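Local coordinates for WbbZ protein (Klebsiella pneumoniae subsp. pneumoniae NTUH-K2044, PDB 6X1L) that is functionally uncharacterised but belongs to the polysaccharide pyruvyl transferase family, so it probably transfers pyruvyl groups to a polysaccharide, at residues Ile146-Phe152 against Asn256-Phe260; His189-Leu193 against Arg227-Ala231; Met213-Glu218 against Leu233-Lys239; Lys239-Pro245 against Lys265-Thr270. One frame throughout, in Å; residues are numbered along the deposited sequence.

Interaction 1: Ile146-Phe152 against Asn256-Phe260; sequences ITDDMAF and NYSLF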
loop_
_atom_site.group_PDB
_atom_site.type_symbol
_atom_site.label_atom_id
_atom_site.label_comp_id
_atom_site.label_asym_id
_atom_site.label_seq_id
_atom_site.Cartn_x
_atom_site.Cartn_y
_atom_site.Cartn_z
ATOM N N ILE A 146 12.204 1.080 -29.176
ATOM C CA ILE A 146 12.632 0.261 -28.051
ATOM C C ILE A 146 13.295 1.165 -27.019
ATOM O O ILE A 146 14.093 2.041 -27.371
ATOM C CB ILE A 146 13.582 -0.871 -28.493
ATOM C CG1 ILE A 146 13.978 -1.741 -27.297
ATOM C CG2 ILE A 146 14.813 -0.313 -29.196
ATOM C CD1 ILE A 146 14.615 -3.054 -27.687
ATOM N N THR A 147 12.950 0.964 -25.750
ATOM C CA THR A 147 13.524 1.752 -24.670
ATOM C C THR A 147 13.189 1.052 -23.360
ATOM O O THR A 147 12.412 0.096 -23.329
ATOM C CB THR A 147 13.013 3.199 -24.697
ATOM O OG1 THR A 147 13.686 3.975 -23.699
ATOM C CG2 THR A 147 11.512 3.251 -24.469
ATOM N N ASP A 148 13.796 1.530 -22.278
ATOM C CA ASP A 148 13.622 0.892 -20.980
ATOM C C ASP A 148 12.184 1.006 -20.489
ATOM O O ASP A 148 11.470 1.965 -20.795
ATOM C CB ASP A 148 14.565 1.514 -19.949
ATOM C CG ASP A 148 16.007 1.099 -20.153
ATOM O OD1 ASP A 148 16.253 -0.097 -20.415
ATOM O OD2 ASP A 148 16.895 1.972 -20.053
ATOM N N ASP A 149 11.763 0.001 -19.719
ATOM C CA ASP A 149 10.535 0.102 -18.938
ATOM C C ASP A 149 10.494 1.438 -18.206
ATOM O O ASP A 149 11.529 1.980 -17.807
ATOM C CB ASP A 149 10.451 -1.057 -17.940
ATOM C CG ASP A 149 9.189 -1.014 -17.082
ATOM O OD1 ASP A 149 8.140 -1.539 -17.520
ATOM O OD2 ASP A 149 9.247 -0.458 -15.964
HETATM N N MSE A 150 9.291 1.985 -18.057
HETATM C CA MSE A 150 9.121 3.304 -17.447
HETATM C C MSE A 150 9.743 3.399 -16.050
HETATM O O MSE A 150 10.256 4.455 -15.670
HETATM C CB MSE A 150 7.638 3.679 -17.362
HETATM C CG MSE A 150 6.957 3.924 -18.698
HETATM SE SE MSE A 150 7.821 5.311 -19.769
HETATM C CE MSE A 150 7.538 6.851 -18.610
ATOM N N ALA A 151 9.718 2.294 -15.297
ATOM C CA ALA A 151 10.184 2.335 -13.911
ATOM C C ALA A 151 11.635 2.781 -13.796
ATOM O O ALA A 151 12.034 3.286 -12.743
ATOM C CB ALA A 151 10.007 0.971 -13.241
ATOM N N PHE A 152 12.436 2.635 -14.853
ATOM C CA PHE A 152 13.783 3.179 -14.771
ATOM C C PHE A 152 13.786 4.703 -14.754
ATOM O O PHE A 152 14.799 5.300 -14.374
ATOM C CB PHE A 152 14.637 2.618 -15.912
ATOM C CG PHE A 152 14.839 1.129 -15.819
ATOM C CD1 PHE A 152 15.850 0.600 -15.026
ATOM C CD2 PHE A 152 13.993 0.258 -16.483
ATOM C CE1 PHE A 152 16.026 -0.768 -14.913
ATOM C CE2 PHE A 152 14.164 -1.114 -16.381
ATOM C CZ PHE A 152 15.182 -1.627 -15.592
ATOM N N ASN A 256 17.675 -9.001 -19.884
ATOM C CA ASN A 256 18.733 -8.935 -20.887
ATOM C C ASN A 256 18.874 -7.536 -21.471
ATOM O O ASN A 256 19.988 -7.114 -21.796
ATOM C CB ASN A 256 18.470 -9.952 -22.000
ATOM C CG ASN A 256 18.707 -11.383 -21.552
ATOM O OD1 ASN A 256 19.571 -11.650 -20.716
ATOM N ND2 ASN A 256 17.939 -12.312 -22.107
ATOM N N TYR A 257 17.773 -6.794 -21.590
ATOM C CA TYR A 257 17.834 -5.473 -22.204
ATOM C C TYR A 257 18.221 -4.370 -21.223
ATOM O O TYR A 257 18.956 -3.448 -21.596
ATOM C CB TYR A 257 16.491 -5.123 -22.851
ATOM C CG TYR A 257 16.527 -3.803 -23.590
ATOM C CD1 TYR A 257 17.215 -3.676 -24.796
ATOM C CD2 TYR A 257 15.887 -2.684 -23.082
ATOM C CE1 TYR A 257 17.257 -2.469 -25.471
ATOM C CE2 TYR A 257 15.924 -1.473 -23.750
ATOM C CZ TYR A 257 16.609 -1.373 -24.943
ATOM O OH TYR A 257 16.643 -0.168 -25.606
ATOM N N SER A 258 17.748 -4.442 -19.978
ATOM C CA SER A 258 17.827 -3.315 -19.058
ATOM C C SER A 258 18.653 -3.566 -17.804
ATOM O O SER A 258 19.234 -2.618 -17.273
ATOM C CB SER A 258 16.417 -2.884 -18.627
ATOM O OG SER A 258 15.673 -2.393 -19.729
ATOM N N LEU A 259 18.714 -4.799 -17.307
ATOM C CA LEU A 259 19.385 -5.071 -16.042
ATOM C C LEU A 259 20.777 -5.657 -16.207
ATOM O O LEU A 259 21.633 -5.438 -15.344
ATOM C CB LEU A 259 18.535 -6.017 -15.185
ATOM C CG LEU A 259 17.190 -5.447 -14.730
ATOM C CD1 LEU A 259 16.363 -6.505 -14.012
ATOM C CD2 LEU A 259 17.393 -4.228 -13.838
ATOM N N PHE A 260 21.024 -6.393 -17.287
ATOM C CA PHE A 260 22.343 -6.960 -17.532
ATOM C C PHE A 260 23.394 -5.860 -17.633
ATOM O O PHE A 260 23.197 -4.858 -18.328
ATOM C CB PHE A 260 22.325 -7.791 -18.815
ATOM C CG PHE A 260 23.656 -8.380 -19.169
ATOM C CD1 PHE A 260 24.060 -9.583 -18.617
ATOM C CD2 PHE A 260 24.506 -7.731 -20.052
ATOM C CE1 PHE A 260 25.286 -10.130 -18.937
ATOM C CE2 PHE A 260 25.733 -8.272 -20.373
ATOM C CZ PHE A 260 26.123 -9.474 -19.816
HETATM O O HOH W 1 12.903 -2.576 -19.840
#
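The backbones of I146-F152 and N256-F260 approach most closely at D148 and S258, whose CA atoms lie 6.3 Å apart. The first segment leaves strand 144-146 as an extended chain and turns into a 3-10 segment at M150-F152; the second comes from helix 250-259, with a wider pi-type turn at N256-L259. D149 prepares the 3-10 segment: its OD2 accepts from A151 N at 2.9 Å, an Asx turn, and F152 N bonds D149 O at 3.2 Å. Across the gap, S258 OG donates to D148 OD1 at a very short 2.5 Å, and a water accepts from D149 N while donating to S258 OG, both at 2.8 Å. The Y257 ring lies against I146, whose CD1 sits 4.0 Å from the ring centroid and 30° off the normal, a CH-pi contact. At the other end, F152 CZ meets S258 CB at 3.5 Å and, at the ring edge, L259 CD2 at 3.8 Å. D149 turns to R125 by a salt bridge and to H229 by a hydrogen bond. The contact joins the loop after strand 144-146 of the six-stranded sheet to helix 250-259 beside the four-stranded sheet, consistent with the two-domain GT-B plan of the clan.

Interaction 2: His189-Leu193 against Arg227-Ala231; sequences HDISL and RLHVA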
loop_
_atom_site.group_PDB
_atom_site.type_symbol
_atom_site.label_atom_id
_atom_site.label_comp_id
_atom_site.label_asym_id
_atom_site.label_seq_id
_atom_site.Cartn_x
_atom_site.Cartn_y
_atom_site.Cartn_z
ATOM N N HIS A 189 6.921 -12.778 0.867
ATOM C CA HIS A 189 6.129 -11.550 0.894
ATOM C C HIS A 189 5.887 -11.130 -0.555
ATOM O O HIS A 189 6.750 -10.499 -1.171
ATOM C CB HIS A 189 6.842 -10.448 1.671
ATOM C CG HIS A 189 7.134 -10.800 3.098
ATOM N ND1 HIS A 189 8.149 -11.658 3.462
ATOM C CD2 HIS A 189 6.549 -10.401 4.252
ATOM C CE1 HIS A 189 8.174 -11.777 4.777
ATOM N NE2 HIS A 189 7.213 -11.024 5.281
ATOM N N ASP A 190 4.721 -11.477 -1.101
ATOM C CA ASP A 190 4.373 -11.095 -2.472
ATOM C C ASP A 190 3.838 -9.664 -2.461
ATOM O O ASP A 190 2.639 -9.403 -2.580
ATOM C CB ASP A 190 3.362 -12.065 -3.064
ATOM C CG ASP A 190 3.261 -11.948 -4.580
ATOM O OD1 ASP A 190 4.074 -11.212 -5.176
ATOM O OD2 ASP A 190 2.374 -12.594 -5.174
ATOM N N ILE A 191 4.769 -8.719 -2.304
ATOM C CA ILE A 191 4.398 -7.315 -2.149
ATOM C C ILE A 191 3.788 -6.728 -3.410
ATOM O O ILE A 191 3.187 -5.647 -3.353
ATOM C CB ILE A 191 5.625 -6.490 -1.714
ATOM C CG1 ILE A 191 6.751 -6.629 -2.743
ATOM C CG2 ILE A 191 6.096 -6.942 -0.324
ATOM C CD1 ILE A 191 7.932 -5.712 -2.494
ATOM N N SER A 192 3.927 -7.409 -4.551
ATOM C CA SER A 192 3.237 -6.971 -5.759
ATOM C C SER A 192 1.727 -7.109 -5.623
ATOM O O SER A 192 0.982 -6.288 -6.167
ATOM C CB SER A 192 3.730 -7.769 -6.969
ATOM O OG SER A 192 5.124 -7.611 -7.146
ATOM N N LEU A 193 1.255 -8.125 -4.900
ATOM C CA LEU A 193 -0.171 -8.393 -4.779
ATOM C C LEU A 193 -0.834 -7.612 -3.648
ATOM O O LEU A 193 -1.886 -8.031 -3.155
ATOM C CB LEU A 193 -0.415 -9.891 -4.587
ATOM C CG LEU A 193 -0.340 -10.769 -5.835
ATOM C CD1 LEU A 193 -0.854 -12.168 -5.526
ATOM C CD2 LEU A 193 -1.118 -10.147 -6.989
ATOM N N ARG A 227 9.256 -11.390 -9.582
ATOM C CA ARG A 227 8.368 -10.271 -9.864
ATOM C C ARG A 227 9.191 -9.153 -10.486
ATOM O O ARG A 227 10.090 -8.611 -9.836
ATOM C CB ARG A 227 7.688 -9.781 -8.583
ATOM C CG ARG A 227 6.668 -10.736 -7.997
ATOM C CD ARG A 227 5.419 -10.794 -8.859
ATOM N NE ARG A 227 4.263 -11.275 -8.109
ATOM C CZ ARG A 227 3.062 -11.473 -8.644
ATOM N NH1 ARG A 227 2.863 -11.235 -9.937
ATOM N NH2 ARG A 227 2.061 -11.912 -7.891
ATOM N N LEU A 228 8.867 -8.803 -11.733
ATOM C CA LEU A 228 9.714 -7.902 -12.512
ATOM C C LEU A 228 9.999 -6.607 -11.763
ATOM O O LEU A 228 11.159 -6.212 -11.601
ATOM C CB LEU A 228 9.052 -7.602 -13.858
ATOM C CG LEU A 228 9.825 -6.636 -14.753
ATOM C CD1 LEU A 228 11.214 -7.185 -15.045
ATOM C CD2 LEU A 228 9.057 -6.398 -16.044
ATOM N N HIS A 229 8.957 -5.931 -11.294
ATOM C CA HIS A 229 9.179 -4.604 -10.745
ATOM C C HIS A 229 9.678 -4.624 -9.309
ATOM O O HIS A 229 10.227 -3.617 -8.855
ATOM C CB HIS A 229 7.913 -3.768 -10.900
ATOM C CG HIS A 229 7.691 -3.334 -12.314
ATOM N ND1 HIS A 229 7.019 -4.111 -13.232
ATOM C CD2 HIS A 229 8.124 -2.242 -12.987
ATOM C CE1 HIS A 229 7.015 -3.498 -14.403
ATOM N NE2 HIS A 229 7.682 -2.363 -14.282
ATOM N N VAL A 230 9.546 -5.744 -8.601
ATOM C CA VAL A 230 10.353 -5.938 -7.401
ATOM C C VAL A 230 11.831 -5.977 -7.771
ATOM O O VAL A 230 12.666 -5.304 -7.155
ATOM C CB VAL A 230 9.926 -7.218 -6.661
ATOM C CG1 VAL A 230 10.881 -7.499 -5.504
ATOM C CG2 VAL A 230 8.494 -7.091 -6.161
ATOM N N ALA A 231 12.173 -6.761 -8.795
ATOM C CA ALA A 231 13.560 -6.830 -9.241
ATOM C C ALA A 231 14.061 -5.468 -9.700
ATOM O O ALA A 231 15.196 -5.082 -9.395
ATOM C CB ALA A 231 13.701 -7.865 -10.358
HETATM O O HOH W 2 5.893 -6.733 -9.848
#
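R227 occupies the N-cap position of helix 228-236, and its side chain, reaching toward H189-L193, makes the main polar contact. R227 NE donates to D190 OD1 at 2.9 Å (155° at the hydrogen) and R227 NH2 to D190 OD2 at 2.8 Å (174°), a bidentate salt bridge in which the carboxylate meets the guanidinium edge. S192 CB lies over one guanidinium face, and L193 CG comes within 3.4 Å of R227 NH2. At H229 the link is indirect: a water 2.9 Å from S192 OG accepts a weak bond from H229 N at 3.5 Å. V230, in the first turn of the helix, adds an apolar contact of its CG2 with I191 CG1 at 3.9 Å; separately, V230 CG2 is in van der Waals contact with S192 OG at 3.5 Å. D190 OD2 also accepts from T175 N, and I191 packs on W195 of the second subunit. Paired charges with two hydrogen bonds, one nearly straight and one bent, imply an orientation-dependent join between irregular loop and helix start.

Interaction 3: Met213-Glu218 against Leu233-Lys239; sequences MINFLE and LASLLGK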
loop_
_atom_site.group_PDB
_atom_site.type_symbol
_atom_site.label_atom_id
_atom_site.label_comp_id
_atom_site.label_asym_id
_atom_site.label_seq_id
_atom_site.Cartn_x
_atom_site.Cartn_y
_atom_site.Cartn_z
HETATM N N MSE A 213 6.294 -0.428 -1.290
HETATM C CA MSE A 213 7.158 -1.487 -1.795
HETATM C C MSE A 213 8.622 -1.145 -1.555
HETATM O O MSE A 213 9.411 -1.994 -1.137
HETATM C CB MSE A 213 6.919 -1.719 -3.292
HETATM C CG MSE A 213 5.501 -2.163 -3.649
HETATM SE SE MSE A 213 5.380 -2.383 -5.608
HETATM C CE MSE A 213 6.283 -4.097 -5.760
ATOM N N ILE A 214 8.974 0.113 -1.825
ATOM C CA ILE A 214 10.347 0.566 -1.616
ATOM C C ILE A 214 10.709 0.533 -0.134
ATOM O O ILE A 214 11.796 0.072 0.238
ATOM C CB ILE A 214 10.541 1.968 -2.222
ATOM C CG1 ILE A 214 10.550 1.886 -3.752
ATOM C CG2 ILE A 214 11.821 2.613 -1.697
ATOM C CD1 ILE A 214 10.744 3.218 -4.432
ATOM N N ASN A 215 9.811 1.021 0.737
ATOM C CA ASN A 215 10.064 0.954 2.177
ATOM C C ASN A 215 10.372 -0.469 2.613
ATOM O O ASN A 215 11.285 -0.698 3.415
ATOM C CB ASN A 215 8.862 1.474 2.967
ATOM C CG ASN A 215 8.646 2.960 2.808
ATOM O OD1 ASN A 215 9.556 3.706 2.446
ATOM N ND2 ASN A 215 7.432 3.400 3.090
ATOM N N PHE A 216 9.607 -1.436 2.104
ATOM C CA PHE A 216 9.832 -2.830 2.463
ATOM C C PHE A 216 11.225 -3.279 2.049
ATOM O O PHE A 216 11.963 -3.873 2.843
ATOM C CB PHE A 216 8.764 -3.710 1.813
ATOM C CG PHE A 216 8.981 -5.180 2.023
ATOM C CD1 PHE A 216 8.553 -5.795 3.193
ATOM C CD2 PHE A 216 9.618 -5.948 1.058
ATOM C CE1 PHE A 216 8.750 -7.146 3.397
ATOM C CE2 PHE A 216 9.822 -7.305 1.258
ATOM C CZ PHE A 216 9.386 -7.903 2.430
ATOM N N LEU A 217 11.609 -2.979 0.806
ATOM C CA LEU A 217 12.855 -3.505 0.262
ATOM C C LEU A 217 14.080 -2.822 0.852
ATOM O O LEU A 217 15.140 -3.449 0.958
ATOM C CB LEU A 217 12.855 -3.351 -1.261
ATOM C CG LEU A 217 11.770 -4.134 -1.998
ATOM C CD1 LEU A 217 11.674 -3.668 -3.447
ATOM C CD2 LEU A 217 12.067 -5.625 -1.930
ATOM N N GLU A 218 13.962 -1.543 1.230
ATOM C CA GLU A 218 15.119 -0.787 1.708
ATOM C C GLU A 218 15.832 -1.477 2.866
ATOM O O GLU A 218 17.054 -1.343 3.011
ATOM C CB GLU A 218 14.692 0.618 2.139
ATOM C CG GLU A 218 14.498 1.615 1.005
ATOM C CD GLU A 218 14.034 2.978 1.506
ATOM O OE1 GLU A 218 12.834 3.129 1.817
ATOM O OE2 GLU A 218 14.875 3.897 1.603
ATOM N N LEU A 233 12.877 -2.407 -8.785
ATOM C CA LEU A 233 13.000 -1.527 -7.626
ATOM C C LEU A 233 14.251 -1.850 -6.821
ATOM O O LEU A 233 15.032 -0.956 -6.477
ATOM C CB LEU A 233 11.760 -1.639 -6.740
ATOM C CG LEU A 233 10.470 -0.952 -7.179
ATOM C CD1 LEU A 233 9.393 -1.191 -6.132
ATOM C CD2 LEU A 233 10.695 0.538 -7.399
ATOM N N ALA A 234 14.461 -3.132 -6.516
ATOM C CA ALA A 234 15.651 -3.524 -5.772
ATOM C C ALA A 234 16.926 -3.193 -6.536
ATOM O O ALA A 234 17.941 -2.844 -5.921
ATOM C CB ALA A 234 15.590 -5.013 -5.440
ATOM N N SER A 235 16.895 -3.289 -7.871
ATOM C CA SER A 235 18.058 -2.914 -8.672
ATOM C C SER A 235 18.333 -1.421 -8.577
ATOM O O SER A 235 19.491 -1.004 -8.463
ATOM C CB SER A 235 17.854 -3.323 -10.134
ATOM O OG SER A 235 17.805 -4.731 -10.272
ATOM N N LEU A 236 17.281 -0.598 -8.646
ATOM C CA LEU A 236 17.445 0.836 -8.424
ATOM C C LEU A 236 18.022 1.128 -7.044
ATOM O O LEU A 236 18.795 2.079 -6.879
ATOM C CB LEU A 236 16.104 1.552 -8.590
ATOM C CG LEU A 236 15.428 1.461 -9.958
ATOM C CD1 LEU A 236 14.136 2.261 -9.965
ATOM C CD2 LEU A 236 16.370 1.947 -11.045
ATOM N N LEU A 237 17.664 0.322 -6.047
ATOM C CA LEU A 237 18.167 0.498 -4.691
ATOM C C LEU A 237 19.595 -0.003 -4.516
ATOM O O LEU A 237 20.149 0.127 -3.421
ATOM C CB LEU A 237 17.246 -0.216 -3.698
ATOM C CG LEU A 237 15.809 0.304 -3.622
ATOM C CD1 LEU A 237 14.949 -0.612 -2.767
ATOM C CD2 LEU A 237 15.788 1.722 -3.078
ATOM N N GLY A 238 20.203 -0.565 -5.558
ATOM C CA GLY A 238 21.544 -1.098 -5.430
ATOM C C GLY A 238 21.638 -2.373 -4.628
ATOM O O GLY A 238 22.716 -2.702 -4.127
ATOM N N LYS A 239 20.537 -3.104 -4.489
ATOM C CA LYS A 239 20.538 -4.320 -3.694
ATOM C C LYS A 239 21.156 -5.473 -4.471
ATOM O O LYS A 239 21.313 -5.427 -5.694
ATOM C CB LYS A 239 19.116 -4.699 -3.279
ATOM C CG LYS A 239 18.355 -3.602 -2.562
ATOM C CD LYS A 239 18.995 -3.275 -1.228
ATOM C CE LYS A 239 18.128 -2.314 -0.427
ATOM N NZ LYS A 239 18.807 -1.915 0.832
#
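Helix 203-218 and the end of helix 228-236 meet through leucine side chains with nearly the same conformation. L217, L233 and L237 all have chi1 near -60° and chi2 near 180° (mt), and all three CA-to-CB bonds point toward the opposite segment. L233 lies among three partners: its CD1 is 3.8 Å from M213 CB, its CD2 3.9 Å from I214 CG1, and its CB 3.9 Å from L217 CD1. One turn on, L237 CD1 reaches L217 CB at 3.8 Å and its CD2 lies 4.3 Å from I214 CG2; I214, also mt, leaves its CA sideways. M213, a selenomethionine, points its CA-to-CB bond toward the second segment. The nearest CA pairs, 6.9 Å for I214 and L233 and 6.7 Å for L217 and A234, attest close packing. K239 bends at chi1 and chi2 (both m), then extends, so that NZ donates to E218 O at 2.9 Å; Y220 O is a second acceptor. The E218 carboxylate turns instead to S161 OG and L162 N. G238, at phi 72°, ends helix 228-236 in a Schellman motif, with K239 N bonded to A234 O and G238 N to S235 O, both at 3.0 Å. This helix-helix packing spans strand 220-225, whose V223 touches both L217 and A234, and is characteristic of the alternating helices and parallel strands of a Rossmann-like alpha/beta domain.

Interaction 4: Lys239-Pro245 against Lys265-Thr270; sequences KEVNFYP and KTCFIT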
loop_
_atom_site.group_PDB
_atom_site.type_symbol
_atom_site.label_atom_id
_atom_site.label_comp_id
_atom_site.label_asym_id
_atom_site.label_seq_id
_atom_site.Cartn_x
_atom_site.Cartn_y
_atom_site.Cartn_z
ATOM N N LYS A 239 20.537 -3.104 -4.489
ATOM C CA LYS A 239 20.538 -4.320 -3.694
ATOM C C LYS A 239 21.156 -5.473 -4.471
ATOM O O LYS A 239 21.313 -5.427 -5.694
ATOM C CB LYS A 239 19.116 -4.699 -3.279
ATOM C CG LYS A 239 18.355 -3.602 -2.562
ATOM C CD LYS A 239 18.995 -3.275 -1.228
ATOM C CE LYS A 239 18.128 -2.314 -0.427
ATOM N NZ LYS A 239 18.807 -1.915 0.832
ATOM N N GLU A 240 21.512 -6.522 -3.734
ATOM C CA GLU A 240 21.864 -7.805 -4.328
ATOM C C GLU A 240 20.568 -8.527 -4.678
ATOM O O GLU A 240 19.765 -8.836 -3.790
ATOM C CB GLU A 240 22.721 -8.613 -3.360
ATOM C CG GLU A 240 23.129 -9.973 -3.869
ATOM C CD GLU A 240 24.048 -10.687 -2.904
ATOM O OE1 GLU A 240 24.651 -10.005 -2.048
ATOM O OE2 GLU A 240 24.160 -11.927 -2.996
ATOM N N VAL A 241 20.349 -8.784 -5.967
ATOM C CA VAL A 241 19.056 -9.235 -6.471
ATOM C C VAL A 241 19.231 -10.558 -7.202
ATOM O O VAL A 241 20.081 -10.677 -8.092
ATOM C CB VAL A 241 18.420 -8.188 -7.400
ATOM C CG1 VAL A 241 17.044 -8.652 -7.863
ATOM C CG2 VAL A 241 18.340 -6.845 -6.700
ATOM N N ASN A 242 18.414 -11.542 -6.832
ATOM C CA ASN A 242 18.367 -12.845 -7.493
ATOM C C ASN A 242 17.016 -12.945 -8.195
ATOM O O ASN A 242 15.987 -13.176 -7.553
ATOM C CB ASN A 242 18.573 -13.972 -6.487
ATOM C CG ASN A 242 19.938 -13.920 -5.832
ATOM O OD1 ASN A 242 20.960 -13.838 -6.513
ATOM N ND2 ASN A 242 19.962 -13.946 -4.505
ATOM N N PHE A 243 17.029 -12.764 -9.512
ATOM C CA PHE A 243 15.824 -12.646 -10.323
ATOM C C PHE A 243 15.532 -13.978 -11.005
ATOM O O PHE A 243 16.418 -14.563 -11.638
ATOM C CB PHE A 243 16.010 -11.536 -11.359
ATOM C CG PHE A 243 14.739 -11.066 -12.001
ATOM C CD1 PHE A 243 13.507 -11.355 -11.442
ATOM C CD2 PHE A 243 14.782 -10.330 -13.178
ATOM C CE1 PHE A 243 12.342 -10.914 -12.042
ATOM C CE2 PHE A 243 13.626 -9.891 -13.782
ATOM C CZ PHE A 243 12.404 -10.180 -13.212
ATOM N N TYR A 244 14.283 -14.452 -10.883
ATOM C CA TYR A 244 13.896 -15.753 -11.415
ATOM C C TYR A 244 12.922 -15.609 -12.586
ATOM O O TYR A 244 12.173 -14.629 -12.666
ATOM C CB TYR A 244 13.253 -16.614 -10.320
ATOM C CG TYR A 244 14.237 -17.104 -9.279
ATOM C CD1 TYR A 244 14.709 -16.256 -8.285
ATOM C CD2 TYR A 244 14.694 -18.415 -9.293
ATOM C CE1 TYR A 244 15.609 -16.701 -7.336
ATOM C CE2 TYR A 244 15.591 -18.868 -8.346
ATOM C CZ TYR A 244 16.044 -18.007 -7.371
ATOM O OH TYR A 244 16.939 -18.456 -6.430
ATOM N N PRO A 245 12.899 -16.573 -13.504
ATOM C CA PRO A 245 12.096 -16.426 -14.722
ATOM C C PRO A 245 10.623 -16.753 -14.504
ATOM O O PRO A 245 10.202 -17.249 -13.457
ATOM C CB PRO A 245 12.737 -17.430 -15.686
ATOM C CG PRO A 245 13.286 -18.488 -14.799
ATOM C CD PRO A 245 13.730 -17.792 -13.536
ATOM N N LYS A 265 24.934 -6.061 -9.634
ATOM C CA LYS A 265 24.537 -6.814 -8.452
ATOM C C LYS A 265 23.220 -7.557 -8.634
ATOM O O LYS A 265 22.769 -8.228 -7.699
ATOM C CB LYS A 265 24.439 -5.879 -7.244
ATOM C CG LYS A 265 25.760 -5.227 -6.877
ATOM C CD LYS A 265 25.603 -4.328 -5.669
ATOM C CE LYS A 265 26.935 -3.737 -5.257
ATOM N NZ LYS A 265 26.793 -2.865 -4.060
ATOM N N THR A 266 22.591 -7.445 -9.800
ATOM C CA THR A 266 21.382 -8.187 -10.133
ATOM C C THR A 266 21.748 -9.280 -11.127
ATOM O O THR A 266 22.270 -8.987 -12.209
ATOM C CB THR A 266 20.316 -7.270 -10.735
ATOM O OG1 THR A 266 19.981 -6.231 -9.809
ATOM C CG2 THR A 266 19.061 -8.062 -11.074
ATOM N N CYS A 267 21.479 -10.532 -10.768
ATOM C CA CYS A 267 21.733 -11.648 -11.664
ATOM C C CYS A 267 20.457 -12.456 -11.866
ATOM O O CYS A 267 19.562 -12.465 -11.015
ATOM C CB CYS A 267 22.855 -12.554 -11.142
ATOM S SG CYS A 267 22.404 -13.598 -9.749
ATOM N N PHE A 268 20.390 -13.131 -13.010
ATOM C CA PHE A 268 19.219 -13.886 -13.438
ATOM C C PHE A 268 19.519 -15.371 -13.298
ATOM O O PHE A 268 20.490 -15.868 -13.882
ATOM C CB PHE A 268 18.861 -13.537 -14.884
ATOM C CG PHE A 268 17.511 -14.030 -15.321
ATOM C CD1 PHE A 268 16.360 -13.342 -14.970
ATOM C CD2 PHE A 268 17.395 -15.166 -16.104
ATOM C CE1 PHE A 268 15.117 -13.789 -15.381
ATOM C CE2 PHE A 268 16.157 -15.618 -16.520
ATOM C CZ PHE A 268 15.015 -14.927 -16.156
ATOM N N ILE A 269 18.685 -16.075 -12.537
ATOM C CA ILE A 269 18.881 -17.491 -12.245
ATOM C C ILE A 269 18.024 -18.291 -13.217
ATOM O O ILE A 269 16.795 -18.320 -13.100
ATOM C CB ILE A 269 18.536 -17.828 -10.786
ATOM C CG1 ILE A 269 19.610 -17.288 -9.836
ATOM C CG2 ILE A 269 18.390 -19.332 -10.604
ATOM C CD1 ILE A 269 19.459 -15.824 -9.493
ATOM N N THR A 270 18.678 -18.946 -14.178
ATOM C CA THR A 270 17.964 -19.738 -15.174
ATOM C C THR A 270 17.550 -21.096 -14.621
ATOM O O THR A 270 16.437 -21.564 -14.887
ATOM C CB THR A 270 18.834 -19.916 -16.416
ATOM O OG1 THR A 270 20.176 -20.218 -16.013
ATOM C CG2 THR A 270 18.834 -18.646 -17.251
HETATM O O HOH W 3 21.333 -4.403 -8.128
#
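Four main-chain hydrogen bonds set the parallel register: V241 N to K265 O, C267 N to V241 O and F243 N to C267 O, each 3.0 Å, then I269 N to F243 O at 2.9 Å, all with angles of 167-174°. The strand axes of 240-243 and 266-268 pass 4.9 Å apart at 16°. Aromatic contacts lie near the C-terminal ends: the F268 edge approaches the F243 face in an offset edge-to-face pair (centroids 5.7 Å, planes 88°), and I269 CB sits 4.2 Å from the Y244 ring centroid, a CH-pi contact. Apolar packing includes P245 CB against F268 CZ at 3.4 Å. One water donates to K239 O at 2.6 Å and lies 2.8 Å from T266 OG1, which also hydrogen-bonds S235 OG. Strand 266-268 is outermost in the four-stranded sheet, and strand 240-243 lies between it and 220-225. The V241 and F243 face receives helix 228-236, while helix 250-259 completes the beta-alpha-beta crossover, with N251 touching F243 and F268.

Helix 228-236 runs through the set: interactions 2 and 3 (centres 11 Å apart) use its start and end, interaction 4 begins on the strand that follows it, at the K239 shared with interaction 3, and interaction 1 touches it from the other domain through the probable hydrogen bond of D149 OD2 to H229 NE2 (3.0 Å). Interactions 2 and 3 interleave along the chain, both close before 4 opens, and both are nested within the loop closed by interaction 1, which crosses interaction 4. Interactions 2 to 4 thus assemble the layers of the four-stranded-sheet domain, and interaction 1, 15-17 Å from each of them between centres, ties that domain to the six-stranded one.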